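Long-range contacts in serine-pyruvate aminotransferase (AgxT) (Sulfolobus solfataricus, PDB 3ZRP), which probably transfers the amino group of serine to pyruvate, and perhaps that of alanine to glyoxylate, with pyridoxal 5'-phosphate as its cofactor: residues V157-V162 with N179-L184; R270-A275 with Y297-T302; L306-P311 with G364-F369; A38-G43 with E254-I259. All coordinates share one frame; numbering follows the deposited sequence.

Contact 1: V157-V162 with N179-L184; sequences VELIVV and NVDVYL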
loop_
_atom_site.group_PDB
_atom_site.type_symbol
_atom_site.label_atom_id
_atom_site.label_comp_id
_atom_site.label_asym_id
_atom_site.label_seq_id
_atom_site.Cartn_x
_atom_site.Cartn_y
_atom_site.Cartn_z
ATOM N N VAL A 157 31.615 8.114 3.542
ATOM C CA VAL A 157 30.603 7.206 2.951
ATOM C C VAL A 157 29.848 7.856 1.819
ATOM O O VAL A 157 29.689 9.084 1.787
ATOM C CB VAL A 157 29.614 6.622 4.033
ATOM C CG1 VAL A 157 30.383 5.939 5.112
ATOM C CG2 VAL A 157 28.735 7.699 4.623
ATOM N N GLU A 158 29.420 7.055 0.847
ATOM C CA GLU A 158 28.751 7.625 -0.320
ATOM C C GLU A 158 27.322 8.069 0.011
ATOM O O GLU A 158 26.891 9.142 -0.399
ATOM C CB GLU A 158 28.744 6.631 -1.481
ATOM C CG GLU A 158 30.132 6.194 -1.960
ATOM C CD GLU A 158 30.049 5.173 -3.071
ATOM O OE1 GLU A 158 29.294 5.405 -4.041
ATOM O OE2 GLU A 158 30.701 4.120 -2.963
ATOM N N LEU A 159 26.599 7.239 0.767
ATOM C CA LEU A 159 25.162 7.469 0.993
ATOM C C LEU A 159 24.774 7.271 2.453
ATOM O O LEU A 159 25.236 6.338 3.092
ATOM C CB LEU A 159 24.319 6.527 0.110
ATOM C CG LEU A 159 24.371 6.690 -1.407
ATOM C CD1 LEU A 159 23.610 5.529 -2.118
ATOM C CD2 LEU A 159 23.795 8.047 -1.827
ATOM N N ILE A 160 23.914 8.152 2.968
ATOM C CA ILE A 160 23.373 7.983 4.330
ATOM C C ILE A 160 21.839 8.016 4.285
ATOM O O ILE A 160 21.250 8.936 3.716
ATOM C CB ILE A 160 23.926 9.079 5.290
ATOM C CG1 ILE A 160 25.469 8.998 5.367
ATOM C CG2 ILE A 160 23.402 8.908 6.722
ATOM C CD1 ILE A 160 26.072 10.232 6.037
ATOM N N VAL A 161 21.232 6.976 4.852
ATOM C CA VAL A 161 19.786 6.860 4.928
ATOM C C VAL A 161 19.356 6.830 6.393
ATOM O O VAL A 161 20.030 6.217 7.249
ATOM C CB VAL A 161 19.231 5.636 4.114
ATOM C CG1 VAL A 161 19.814 5.618 2.691
ATOM C CG2 VAL A 161 19.489 4.303 4.822
ATOM N N VAL A 162 18.248 7.502 6.687
ATOM C CA VAL A 162 17.733 7.543 8.068
ATOM C C VAL A 162 16.284 7.110 8.072
ATOM O O VAL A 162 15.470 7.670 7.348
ATOM C CB VAL A 162 17.813 8.958 8.686
ATOM C CG1 VAL A 162 17.308 8.957 10.132
ATOM C CG2 VAL A 162 19.273 9.539 8.593
ATOM N N ASN A 179 22.774 16.897 5.581
ATOM C CA ASN A 179 23.235 16.219 4.356
ATOM C C ASN A 179 22.877 14.713 4.377
ATOM O O ASN A 179 23.746 13.867 4.290
ATOM C CB ASN A 179 24.742 16.466 4.130
ATOM C CG ASN A 179 25.176 16.343 2.657
ATOM O OD1 ASN A 179 24.406 15.943 1.768
ATOM N ND2 ASN A 179 26.440 16.688 2.403
ATOM N N VAL A 180 21.589 14.411 4.526
ATOM C CA VAL A 180 21.077 13.024 4.472
ATOM C C VAL A 180 20.693 12.759 3.028
ATOM O O VAL A 180 20.189 13.655 2.334
ATOM C CB VAL A 180 19.853 12.825 5.403
ATOM C CG1 VAL A 180 19.250 11.361 5.282
ATOM C CG2 VAL A 180 20.241 13.118 6.838
ATOM N N ASP A 181 20.933 11.537 2.561
ATOM C CA ASP A 181 20.590 11.191 1.182
ATOM C C ASP A 181 19.195 10.630 0.990
ATOM O O ASP A 181 18.573 10.872 -0.056
ATOM C CB ASP A 181 21.658 10.283 0.600
ATOM C CG ASP A 181 22.996 10.981 0.550
ATOM O OD1 ASP A 181 23.087 11.985 -0.197
ATOM O OD2 ASP A 181 23.901 10.568 1.303
ATOM N N VAL A 182 18.734 9.854 1.980
ATOM C CA VAL A 182 17.334 9.408 2.070
ATOM C C VAL A 182 16.859 9.556 3.504
ATOM O O VAL A 182 17.416 8.968 4.415
ATOM C CB VAL A 182 17.137 7.900 1.692
ATOM C CG1 VAL A 182 15.634 7.536 1.762
ATOM C CG2 VAL A 182 17.705 7.572 0.286
ATOM N N TYR A 183 15.812 10.340 3.710
ATOM C CA TYR A 183 15.178 10.437 5.020
ATOM C C TYR A 183 13.778 9.890 4.765
ATOM O O TYR A 183 13.129 10.309 3.809
ATOM C CB TYR A 183 15.146 11.910 5.520
ATOM C CG TYR A 183 15.472 12.030 6.988
ATOM C CD1 TYR A 183 14.646 11.435 7.952
ATOM C CD2 TYR A 183 16.629 12.704 7.423
ATOM C CE1 TYR A 183 14.943 11.510 9.311
ATOM C CE2 TYR A 183 16.935 12.806 8.788
ATOM C CZ TYR A 183 16.090 12.186 9.729
ATOM O OH TYR A 183 16.361 12.232 11.076
ATOM N N LEU A 184 13.330 8.911 5.540
ATOM C CA LEU A 184 12.061 8.295 5.208
ATOM C C LEU A 184 11.160 8.210 6.445
ATOM O O LEU A 184 11.642 8.259 7.599
ATOM C CB LEU A 184 12.266 6.915 4.541
ATOM C CG LEU A 184 12.940 5.839 5.401
ATOM C CD1 LEU A 184 11.915 5.120 6.301
ATOM C CD2 LEU A 184 13.711 4.814 4.543
#

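Contact 2: R270-A275 with Y297-T302; sequences RHTMVA and YSNTVT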
loop_
_atom_site.group_PDB
_atom_site.type_symbol
_atom_site.label_atom_id
_atom_site.label_comp_id
_atom_site.label_asym_id
_atom_site.label_seq_id
_atom_site.Cartn_x
_atom_site.Cartn_y
_atom_site.Cartn_z
ATOM N N ARG A 270 5.929 20.949 21.361
ATOM C CA ARG A 270 4.820 20.207 22.015
ATOM C C ARG A 270 5.199 18.767 22.348
ATOM O O ARG A 270 4.922 18.315 23.458
ATOM C CB ARG A 270 3.509 20.264 21.199
ATOM C CG ARG A 270 2.377 19.331 21.743
ATOM C CD ARG A 270 1.034 19.619 21.031
ATOM N NE ARG A 270 1.145 19.502 19.571
ATOM C CZ ARG A 270 1.132 18.349 18.908
ATOM N NH1 ARG A 270 1.008 17.199 19.559
ATOM N NH2 ARG A 270 1.249 18.341 17.590
ATOM N N HIS A 271 5.787 18.034 21.390
ATOM C CA HIS A 271 6.281 16.684 21.668
ATOM C C HIS A 271 7.329 16.666 22.788
ATOM O O HIS A 271 7.282 15.813 23.661
ATOM C CB HIS A 271 6.855 16.024 20.386
ATOM C CG HIS A 271 5.796 15.576 19.428
ATOM N ND1 HIS A 271 5.218 16.423 18.515
ATOM C CD2 HIS A 271 5.177 14.376 19.270
ATOM C CE1 HIS A 271 4.301 15.769 17.817
ATOM N NE2 HIS A 271 4.265 14.520 18.247
ATOM N N THR A 272 8.265 17.613 22.757
ATOM C CA THR A 272 9.287 17.698 23.820
ATOM C C THR A 272 8.633 17.895 25.197
ATOM O O THR A 272 8.984 17.204 26.159
ATOM C CB THR A 272 10.284 18.838 23.568
ATOM O OG1 THR A 272 10.852 18.714 22.257
ATOM C CG2 THR A 272 11.407 18.836 24.619
ATOM N N MET A 273 7.669 18.826 25.273
ATOM C CA MET A 273 6.982 19.145 26.526
ATOM C C MET A 273 6.177 17.954 27.037
ATOM O O MET A 273 6.295 17.559 28.208
ATOM C CB MET A 273 6.063 20.356 26.352
ATOM C CG MET A 273 5.208 20.663 27.599
ATOM S SD MET A 273 3.969 21.947 27.356
ATOM C CE MET A 273 4.988 23.405 27.058
ATOM N N VAL A 274 5.356 17.378 26.156
ATOM C CA VAL A 274 4.519 16.254 26.535
ATOM C C VAL A 274 5.380 15.066 26.985
ATOM O O VAL A 274 5.091 14.440 28.003
ATOM C CB VAL A 274 3.536 15.817 25.390
ATOM C CG1 VAL A 274 2.906 14.444 25.696
ATOM C CG2 VAL A 274 2.463 16.873 25.165
ATOM N N ALA A 275 6.416 14.740 26.215
ATOM C CA ALA A 275 7.285 13.602 26.573
ATOM C C ALA A 275 8.012 13.811 27.917
ATOM O O ALA A 275 8.034 12.907 28.743
ATOM C CB ALA A 275 8.290 13.302 25.440
ATOM N N TYR A 297 16.394 9.733 25.305
ATOM C CA TYR A 297 14.947 9.597 25.568
ATOM C C TYR A 297 14.144 10.212 24.414
ATOM O O TYR A 297 14.145 11.437 24.222
ATOM C CB TYR A 297 14.565 10.285 26.897
ATOM C CG TYR A 297 15.035 9.612 28.183
ATOM C CD1 TYR A 297 15.375 8.266 28.218
ATOM C CD2 TYR A 297 15.076 10.333 29.394
ATOM C CE1 TYR A 297 15.788 7.650 29.414
ATOM C CE2 TYR A 297 15.483 9.736 30.592
ATOM C CZ TYR A 297 15.828 8.398 30.601
ATOM O OH TYR A 297 16.219 7.796 31.783
ATOM N N SER A 298 13.510 9.374 23.597
ATOM C CA SER A 298 12.744 9.886 22.457
ATOM C C SER A 298 11.504 10.605 22.938
ATOM O O SER A 298 10.950 10.291 23.990
ATOM C CB SER A 298 12.332 8.785 21.450
ATOM O OG SER A 298 11.190 8.059 21.914
ATOM N N ASN A 299 11.086 11.561 22.133
ATOM C CA ASN A 299 9.883 12.327 22.390
ATOM C C ASN A 299 8.611 11.729 21.754
ATOM O O ASN A 299 7.536 12.358 21.780
ATOM C CB ASN A 299 10.142 13.795 22.013
ATOM C CG ASN A 299 11.248 14.417 22.884
ATOM O OD1 ASN A 299 11.464 13.988 24.032
ATOM N ND2 ASN A 299 11.955 15.394 22.340
ATOM N N THR A 300 8.720 10.498 21.244
ATOM C CA THR A 300 7.564 9.809 20.655
ATOM C C THR A 300 7.204 8.521 21.347
ATOM O O THR A 300 6.043 8.127 21.317
ATOM C CB THR A 300 7.753 9.511 19.132
ATOM O OG1 THR A 300 8.919 8.683 18.949
ATOM C CG2 THR A 300 7.933 10.814 18.382
ATOM N N VAL A 301 8.187 7.848 21.943
ATOM C CA VAL A 301 7.988 6.532 22.575
ATOM C C VAL A 301 8.813 6.436 23.871
ATOM O O VAL A 301 9.994 6.789 23.887
ATOM C CB VAL A 301 8.460 5.362 21.661
ATOM C CG1 VAL A 301 8.256 4.003 22.363
ATOM C CG2 VAL A 301 7.731 5.373 20.317
ATOM N N THR A 302 8.201 5.927 24.932
ATOM C CA THR A 302 8.896 5.678 26.188
ATOM C C THR A 302 8.568 4.267 26.635
ATOM O O THR A 302 7.407 3.898 26.701
ATOM C CB THR A 302 8.432 6.689 27.295
ATOM O OG1 THR A 302 8.642 8.029 26.826
ATOM C CG2 THR A 302 9.236 6.482 28.582
HETATM O O HOH W 1 10.684 16.571 20.250
#

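Contact 3: L306-P311 with G364-F369; sequences LKVADP and GEPIRF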
loop_
_atom_site.group_PDB
_atom_site.type_symbol
_atom_site.label_atom_id
_atom_site.label_comp_id
_atom_site.label_asym_id
_atom_site.label_seq_id
_atom_site.Cartn_x
_atom_site.Cartn_y
_atom_site.Cartn_z
ATOM N N LEU A 306 8.498 -2.873 34.122
ATOM C CA LEU A 306 7.692 -3.422 35.218
ATOM C C LEU A 306 8.469 -4.483 35.996
ATOM O O LEU A 306 8.878 -5.506 35.437
ATOM C CB LEU A 306 6.389 -4.027 34.687
ATOM C CG LEU A 306 5.371 -3.032 34.121
ATOM C CD1 LEU A 306 4.220 -3.761 33.449
ATOM C CD2 LEU A 306 4.868 -2.083 35.205
ATOM N N LYS A 307 8.645 -4.239 37.294
ATOM C CA LYS A 307 9.421 -5.118 38.171
ATOM C C LYS A 307 8.606 -6.295 38.707
ATOM O O LYS A 307 9.158 -7.356 38.994
ATOM C CB LYS A 307 10.016 -4.306 39.330
ATOM C CG LYS A 307 10.963 -3.186 38.888
ATOM C CD LYS A 307 12.377 -3.716 38.677
ATOM C CE LYS A 307 13.112 -2.989 37.552
ATOM N NZ LYS A 307 13.099 -1.503 37.658
ATOM N N VAL A 308 7.297 -6.108 38.844
ATOM C CA VAL A 308 6.429 -7.136 39.410
ATOM C C VAL A 308 5.264 -7.496 38.496
ATOM O O VAL A 308 5.076 -8.668 38.158
ATOM C CB VAL A 308 5.909 -6.713 40.837
ATOM C CG1 VAL A 308 4.907 -7.719 41.368
ATOM C CG2 VAL A 308 7.072 -6.565 41.812
ATOM N N ALA A 309 4.469 -6.492 38.114
ATOM C CA ALA A 309 3.252 -6.701 37.322
ATOM C C ALA A 309 3.529 -7.259 35.918
ATOM O O ALA A 309 4.592 -7.003 35.335
ATOM C CB ALA A 309 2.466 -5.401 37.222
ATOM N N ASP A 310 2.565 -8.016 35.393
ATOM C CA ASP A 310 2.643 -8.596 34.046
ATOM C C ASP A 310 2.182 -7.566 33.009
ATOM O O ASP A 310 1.076 -7.038 33.124
ATOM C CB ASP A 310 1.783 -9.868 33.980
ATOM C CG ASP A 310 1.716 -10.486 32.578
ATOM O OD1 ASP A 310 2.667 -10.348 31.784
ATOM O OD2 ASP A 310 0.693 -11.130 32.281
ATOM N N PRO A 311 3.025 -7.276 31.998
ATOM C CA PRO A 311 2.688 -6.222 31.022
ATOM C C PRO A 311 1.375 -6.434 30.253
ATOM O O PRO A 311 0.703 -5.443 29.940
ATOM C CB PRO A 311 3.891 -6.213 30.073
ATOM C CG PRO A 311 5.002 -6.778 30.869
ATOM C CD PRO A 311 4.370 -7.824 31.752
ATOM N N GLY A 364 -0.175 -4.562 41.884
ATOM C CA GLY A 364 0.885 -4.780 42.864
ATOM C C GLY A 364 2.285 -4.419 42.427
ATOM O O GLY A 364 3.258 -4.976 42.935
ATOM N N GLU A 365 2.397 -3.481 41.489
ATOM C CA GLU A 365 3.700 -2.948 41.101
ATOM C C GLU A 365 4.142 -1.898 42.126
ATOM O O GLU A 365 3.384 -0.968 42.427
ATOM C CB GLU A 365 3.655 -2.360 39.680
ATOM C CG GLU A 365 4.987 -1.770 39.164
ATOM C CD GLU A 365 6.034 -2.837 38.837
ATOM O OE1 GLU A 365 5.672 -4.019 38.672
ATOM O OE2 GLU A 365 7.226 -2.487 38.745
ATOM N N PRO A 366 5.362 -2.047 42.677
ATOM C CA PRO A 366 5.867 -1.073 43.650
ATOM C C PRO A 366 5.984 0.334 43.055
ATOM O O PRO A 366 6.890 0.604 42.256
ATOM C CB PRO A 366 7.255 -1.621 44.037
ATOM C CG PRO A 366 7.532 -2.762 43.107
ATOM C CD PRO A 366 6.241 -3.219 42.546
ATOM N N ILE A 367 5.063 1.210 43.436
ATOM C CA ILE A 367 5.080 2.593 42.981
ATOM C C ILE A 367 4.786 3.572 44.114
ATOM O O ILE A 367 4.266 3.184 45.167
ATOM C CB ILE A 367 4.057 2.832 41.830
ATOM C CG1 ILE A 367 2.650 2.388 42.252
ATOM C CG2 ILE A 367 4.484 2.097 40.571
ATOM C CD1 ILE A 367 1.537 2.957 41.377
ATOM N N ARG A 368 5.129 4.839 43.882
ATOM C CA ARG A 368 4.861 5.902 44.841
ATOM C C ARG A 368 3.526 6.591 44.519
ATOM O O ARG A 368 3.466 7.492 43.668
ATOM C CB ARG A 368 6.017 6.914 44.855
ATOM C CG ARG A 368 7.400 6.269 45.030
ATOM C CD ARG A 368 8.440 7.258 45.516
ATOM N NE ARG A 368 9.105 7.991 44.437
ATOM C CZ ARG A 368 10.263 7.638 43.883
ATOM N NH1 ARG A 368 10.894 6.534 44.276
ATOM N NH2 ARG A 368 10.786 8.394 42.925
ATOM N N PHE A 369 2.459 6.167 45.203
ATOM C CA PHE A 369 1.108 6.715 44.988
ATOM C C PHE A 369 1.011 8.211 45.256
ATOM O O PHE A 369 1.704 8.747 46.125
ATOM C CB PHE A 369 0.054 5.991 45.829
ATOM C CG PHE A 369 0.240 4.506 45.907
ATOM C CD1 PHE A 369 0.047 3.695 44.792
ATOM C CD2 PHE A 369 0.584 3.908 47.115
ATOM C CE1 PHE A 369 0.199 2.305 44.884
ATOM C CE2 PHE A 369 0.757 2.523 47.213
ATOM C CZ PHE A 369 0.563 1.723 46.096
#

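Contact 4: A38-G43 with E254-I259; sequences AYSLKG and EAFRLI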
loop_
_atom_site.group_PDB
_atom_site.type_symbol
_atom_site.label_atom_id
_atom_site.label_comp_id
_atom_site.label_asym_id
_atom_site.label_seq_id
_atom_site.Cartn_x
_atom_site.Cartn_y
_atom_site.Cartn_z
ATOM N N ALA A 38 0.674 16.741 -4.858
ATOM C CA ALA A 38 1.633 17.852 -4.914
ATOM C C ALA A 38 1.797 18.532 -3.553
ATOM O O ALA A 38 2.919 18.850 -3.122
ATOM C CB ALA A 38 1.210 18.888 -5.979
ATOM N N TYR A 39 0.675 18.761 -2.888
ATOM C CA TYR A 39 0.687 19.386 -1.581
ATOM C C TYR A 39 1.413 18.530 -0.528
ATOM O O TYR A 39 2.164 19.048 0.308
ATOM C CB TYR A 39 -0.734 19.742 -1.140
ATOM C CG TYR A 39 -0.758 20.525 0.144
ATOM C CD1 TYR A 39 -0.681 21.933 0.128
ATOM C CD2 TYR A 39 -0.811 19.877 1.377
ATOM C CE1 TYR A 39 -0.697 22.668 1.323
ATOM C CE2 TYR A 39 -0.824 20.597 2.564
ATOM C CZ TYR A 39 -0.759 21.993 2.531
ATOM O OH TYR A 39 -0.762 22.694 3.712
ATOM N N SER A 40 1.175 17.219 -0.552
ATOM C CA SER A 40 1.859 16.321 0.381
ATOM C C SER A 40 3.359 16.271 0.121
ATOM O O SER A 40 4.161 16.255 1.064
ATOM C CB SER A 40 1.227 14.911 0.331
ATOM O OG SER A 40 -0.124 14.995 0.706
ATOM N N LEU A 41 3.735 16.255 -1.159
ATOM C CA LEU A 41 5.129 16.289 -1.531
ATOM C C LEU A 41 5.829 17.527 -0.941
ATOM O O LEU A 41 6.923 17.409 -0.371
ATOM C CB LEU A 41 5.294 16.193 -3.055
ATOM C CG LEU A 41 4.861 14.860 -3.681
ATOM C CD1 LEU A 41 4.898 14.944 -5.167
ATOM C CD2 LEU A 41 5.745 13.689 -3.197
ATOM N N LYS A 42 5.186 18.696 -1.042
ATOM C CA LYS A 42 5.745 19.925 -0.440
ATOM C C LYS A 42 5.812 19.846 1.078
ATOM O O LYS A 42 6.794 20.290 1.685
ATOM C CB LYS A 42 4.949 21.173 -0.862
ATOM C CG LYS A 42 5.065 21.453 -2.323
ATOM C CD LYS A 42 4.266 22.670 -2.729
ATOM C CE LYS A 42 3.884 22.592 -4.206
ATOM N NZ LYS A 42 5.066 22.603 -5.110
ATOM N N GLY A 43 4.773 19.245 1.663
ATOM C CA GLY A 43 4.674 19.029 3.091
ATOM C C GLY A 43 5.788 18.160 3.625
ATOM O O GLY A 43 6.271 18.412 4.733
ATOM N N GLU A 254 -4.322 16.736 4.082
ATOM C CA GLU A 254 -5.004 17.395 5.171
ATOM C C GLU A 254 -4.180 17.332 6.459
ATOM O O GLU A 254 -4.126 18.315 7.192
ATOM C CB GLU A 254 -6.391 16.775 5.382
ATOM C CG GLU A 254 -7.237 17.404 6.517
ATOM C CD GLU A 254 -7.596 18.898 6.298
ATOM O OE1 GLU A 254 -7.323 19.465 5.214
ATOM O OE2 GLU A 254 -8.167 19.500 7.231
ATOM N N ALA A 255 -3.558 16.183 6.759
ATOM C CA ALA A 255 -2.622 16.136 7.895
ATOM C C ALA A 255 -1.527 17.192 7.719
ATOM O O ALA A 255 -1.217 17.942 8.660
ATOM C CB ALA A 255 -2.012 14.737 8.068
ATOM N N PHE A 256 -0.944 17.274 6.527
ATOM C CA PHE A 256 0.104 18.269 6.313
ATOM C C PHE A 256 -0.405 19.720 6.450
ATOM O O PHE A 256 0.355 20.602 6.901
ATOM C CB PHE A 256 0.793 18.078 4.956
ATOM C CG PHE A 256 1.912 17.063 4.967
ATOM C CD1 PHE A 256 2.984 17.186 5.860
ATOM C CD2 PHE A 256 1.910 15.998 4.061
ATOM C CE1 PHE A 256 4.026 16.249 5.862
ATOM C CE2 PHE A 256 2.952 15.064 4.052
ATOM C CZ PHE A 256 4.006 15.187 4.955
ATOM N N ARG A 257 -1.660 19.968 6.058
ATOM C CA ARG A 257 -2.259 21.317 6.215
ATOM C C ARG A 257 -2.298 21.678 7.700
ATOM O O ARG A 257 -1.858 22.750 8.090
ATOM C CB ARG A 257 -3.649 21.423 5.568
ATOM C CG ARG A 257 -4.150 22.888 5.344
ATOM C CD ARG A 257 -5.637 22.942 4.888
ATOM N NE ARG A 257 -6.533 22.307 5.864
ATOM C CZ ARG A 257 -6.977 22.888 6.983
ATOM N NH1 ARG A 257 -6.625 24.140 7.288
ATOM N NH2 ARG A 257 -7.784 22.219 7.801
ATOM N N LEU A 258 -2.780 20.746 8.525
ATOM C CA LEU A 258 -2.822 20.931 9.977
ATOM C C LEU A 258 -1.433 21.098 10.626
ATOM O O LEU A 258 -1.281 21.911 11.535
ATOM C CB LEU A 258 -3.608 19.802 10.624
ATOM C CG LEU A 258 -5.080 19.754 10.168
ATOM C CD1 LEU A 258 -5.794 18.529 10.730
ATOM C CD2 LEU A 258 -5.819 21.066 10.530
ATOM N N ILE A 259 -0.431 20.369 10.131
ATOM C CA ILE A 259 0.952 20.467 10.628
ATOM C C ILE A 259 1.536 21.845 10.317
ATOM O O ILE A 259 2.150 22.472 11.195
ATOM C CB ILE A 259 1.856 19.316 10.070
ATOM C CG1 ILE A 259 1.415 17.966 10.658
ATOM C CG2 ILE A 259 3.325 19.573 10.365
ATOM C CD1 ILE A 259 2.110 16.730 10.039
HETATM O O HOH W 2 2.161 21.814 4.328
#

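Contact 1: V157-V162 with N179-L184
Val161 and Val182 pair in parallel register where strands 159-162 and 182-184, whose axes come within 4.7 Å at 7°, lie side by side, the next pair being Val162 with Tyr183. Three bonds follow the alternation of a parallel pair: Val182 N to Ile160 O, Val162 N to Val182 O (2.8 Å) and Leu184 N to Val162 O. At the start of the second strand Asp181 N adds an extra bond to Ile160 O, at 2.9 Å and in the carbonyl plane. Ile160 N, on the same edge, is taken by a side chain, since the anti lone pair of Asp181 OD2 receives it at 2.9 Å. That carboxylate is buried but well satisfied, with Arg154 as a salt-bridge partner of OD2 and Ser203 bonded to OD1. On the face carrying Val162 and Tyr183, the valine CB sits over the centre of the phenol ring, 3.8 Å from its centroid, a CH-pi contact. Its CG1, anti to the backbone N (chi1 -178°), reaches Tyr183 CZ at 3.5 Å, while CG2 meets Val180 CG1. Val161 CG1 packs on Val182 CB on the other face. Strand 128-134 continues the sheet beyond 157-163, and the side chain of Leu184 comes within about 6 Å of the bound pyridoxal phosphate. Adjacent parallel strands of this kind are characteristic of the mixed seven-stranded sheet in the large domain of fold-type I PLP enzymes.

Contact 2: R270-A275 with Y297-T302
Asn299 meets one side of helix 264-284 through both ends of its carboxamide, and no direct hydrogen bond crosses between the segments. OD1 rests against the methyl of Ala275, 3.5 Å from CB, and Asn299 CA lies nearly as close to the same methyl. The other end, ND2, lies 3.5 Å from Thr272 OG1, but the angle is too poor for a bond. A water completes the connection instead, accepting from Asn299 ND2 at 2.7 Å and bonding Thr272 OG1 at 2.9 Å. Asn299 CG, anti to the carbonyl carbon (chi1 -63°), stands 3.9 Å from Thr272 CA. His271 borders the same asparagine: Asn299 O lies in the plane of the imidazole at its edge, 4.0 Å from CD2. In the next shell, Arg267 O bonds His271 ND1 and Gly342 N bonds NE2, holding the ring at both nitrogens, while Ile268 O, one turn back in the helix, is the main partner of Thr272 OG1. Glu171 OE2 accepts from the backbone N of Asn299; Ser298 OG donates to Val301 O at 2.6 Å, closing the turn that leads into strand 301-305. The carboxamide packs on the helix by van der Waals contact, one water is its polar link to Thr272, and other polar groups are held from outside the two segments, so the join depends on packing and a water bridge and not on a direct hydrogen bond.

Contact 3: L306-P311 with G364-F369
Glu365 follows the Schellman motif at Gly364, the first residue after helix 346-363, and its carboxylate accepts from three consecutive backbone amides in the loop between strand 301-305 and helix 311-319. The hydrogen bonds divide between its oxygens. OE2 receives Lys307 N at 2.7 Å on its syn side, 20° out of the carboxylate plane. OE1 takes two donors, Val308 N at 2.7 Å, also syn, and Ala309 N at 2.8 Å, which approaches nearly along the C-O direction. The bend at chi2 (72°) turns CD toward Leu306 CD2 and the amides. Three amide dipoles converging on a largely buried carboxylate would be expected to favour its charged form. Lys307 NZ stays 6.1 Å from Glu365 OE2 and instead makes a salt bridge with Glu288, a residue seen to bind calcium in this protein although none is bound to this chain here. Among the apolar contacts, Leu306 CD2 packs 3.9 Å from Glu365 CD, and Leu360 of helix 346-363 touches both of these side chains. Just beyond, Val308 CG2 packs against Pro366 CD at 3.5 Å.

Contact 4: A38-G43 with E254-I259
Gly43 and Phe256 mark the nearest backbone approach, with CA atoms 5.6 Å apart, between two helical segments whose axes pass at 9.2 Å and cross at 44°, their N-to-C directions inclined rather than opposed. Phe256 fills this crossing. Its ring presents one face to Gly43, whose CA stands 3.9 Å from the centroid in a CH-pi contact, and whose carbonyl carbon lies over the same face but offset toward the rim. Gly43 O comes within 3.3 Å of Phe256 CE1. The absence of a side chain at 43 is what permits so close an approach, because a CB there would run into Phe256 CG. This is close helix-helix packing through a glycine, the ring of helix 246-262 laid on the bare backbone of helix 31-48. One turn earlier, Ser40 meets the CD2 and CE2 side of the ring, with its carbonyl O 3.4 Å from CE2; its hydroxyl is bonded back to Ala36 O of its own helix. Tyr39 extends across the interface with CG anti to the backbone N (chi1 -174°), sliding past Phe256 in the opposite direction until its CE2 meets Phe256 CB at 3.8 Å. The phenol oxygen ends 3.2 Å from Arg257 CA, and weak bonds tie it through a water to Phe256 O. Arg257 directs its guanidinium elsewhere, gripping Glu254 side-on through NE and NH2. Beyond the interface, Ser40 and Leu41 rest on Ile58 of strand 55-60 at the margin of the large sheet, while Glu254 and Leu258 pack against helix 15-20.

Overall arrangement
From the N terminus, helix 31-48 opens the longest of these loops, which contact 4 closes only at helix 246-262, after the chain has built the seven-stranded sheet. Contact 1 is nested within that loop, joining two neighbouring parallel strands of the sheet. Helix 264-284 follows helix 246-262 in the chain, and contact 2 connects it to the run leading into strand 301-305; the same chain continues into contact 3, which joins the loop after that strand to the loop just after helix 346-363. Contacts 4, 2 and 3 therefore close in series, and none cross. Contact 3 lies on the opposite side of the chain's centre from contacts 1 and 4, their centres about 42 Å from its own.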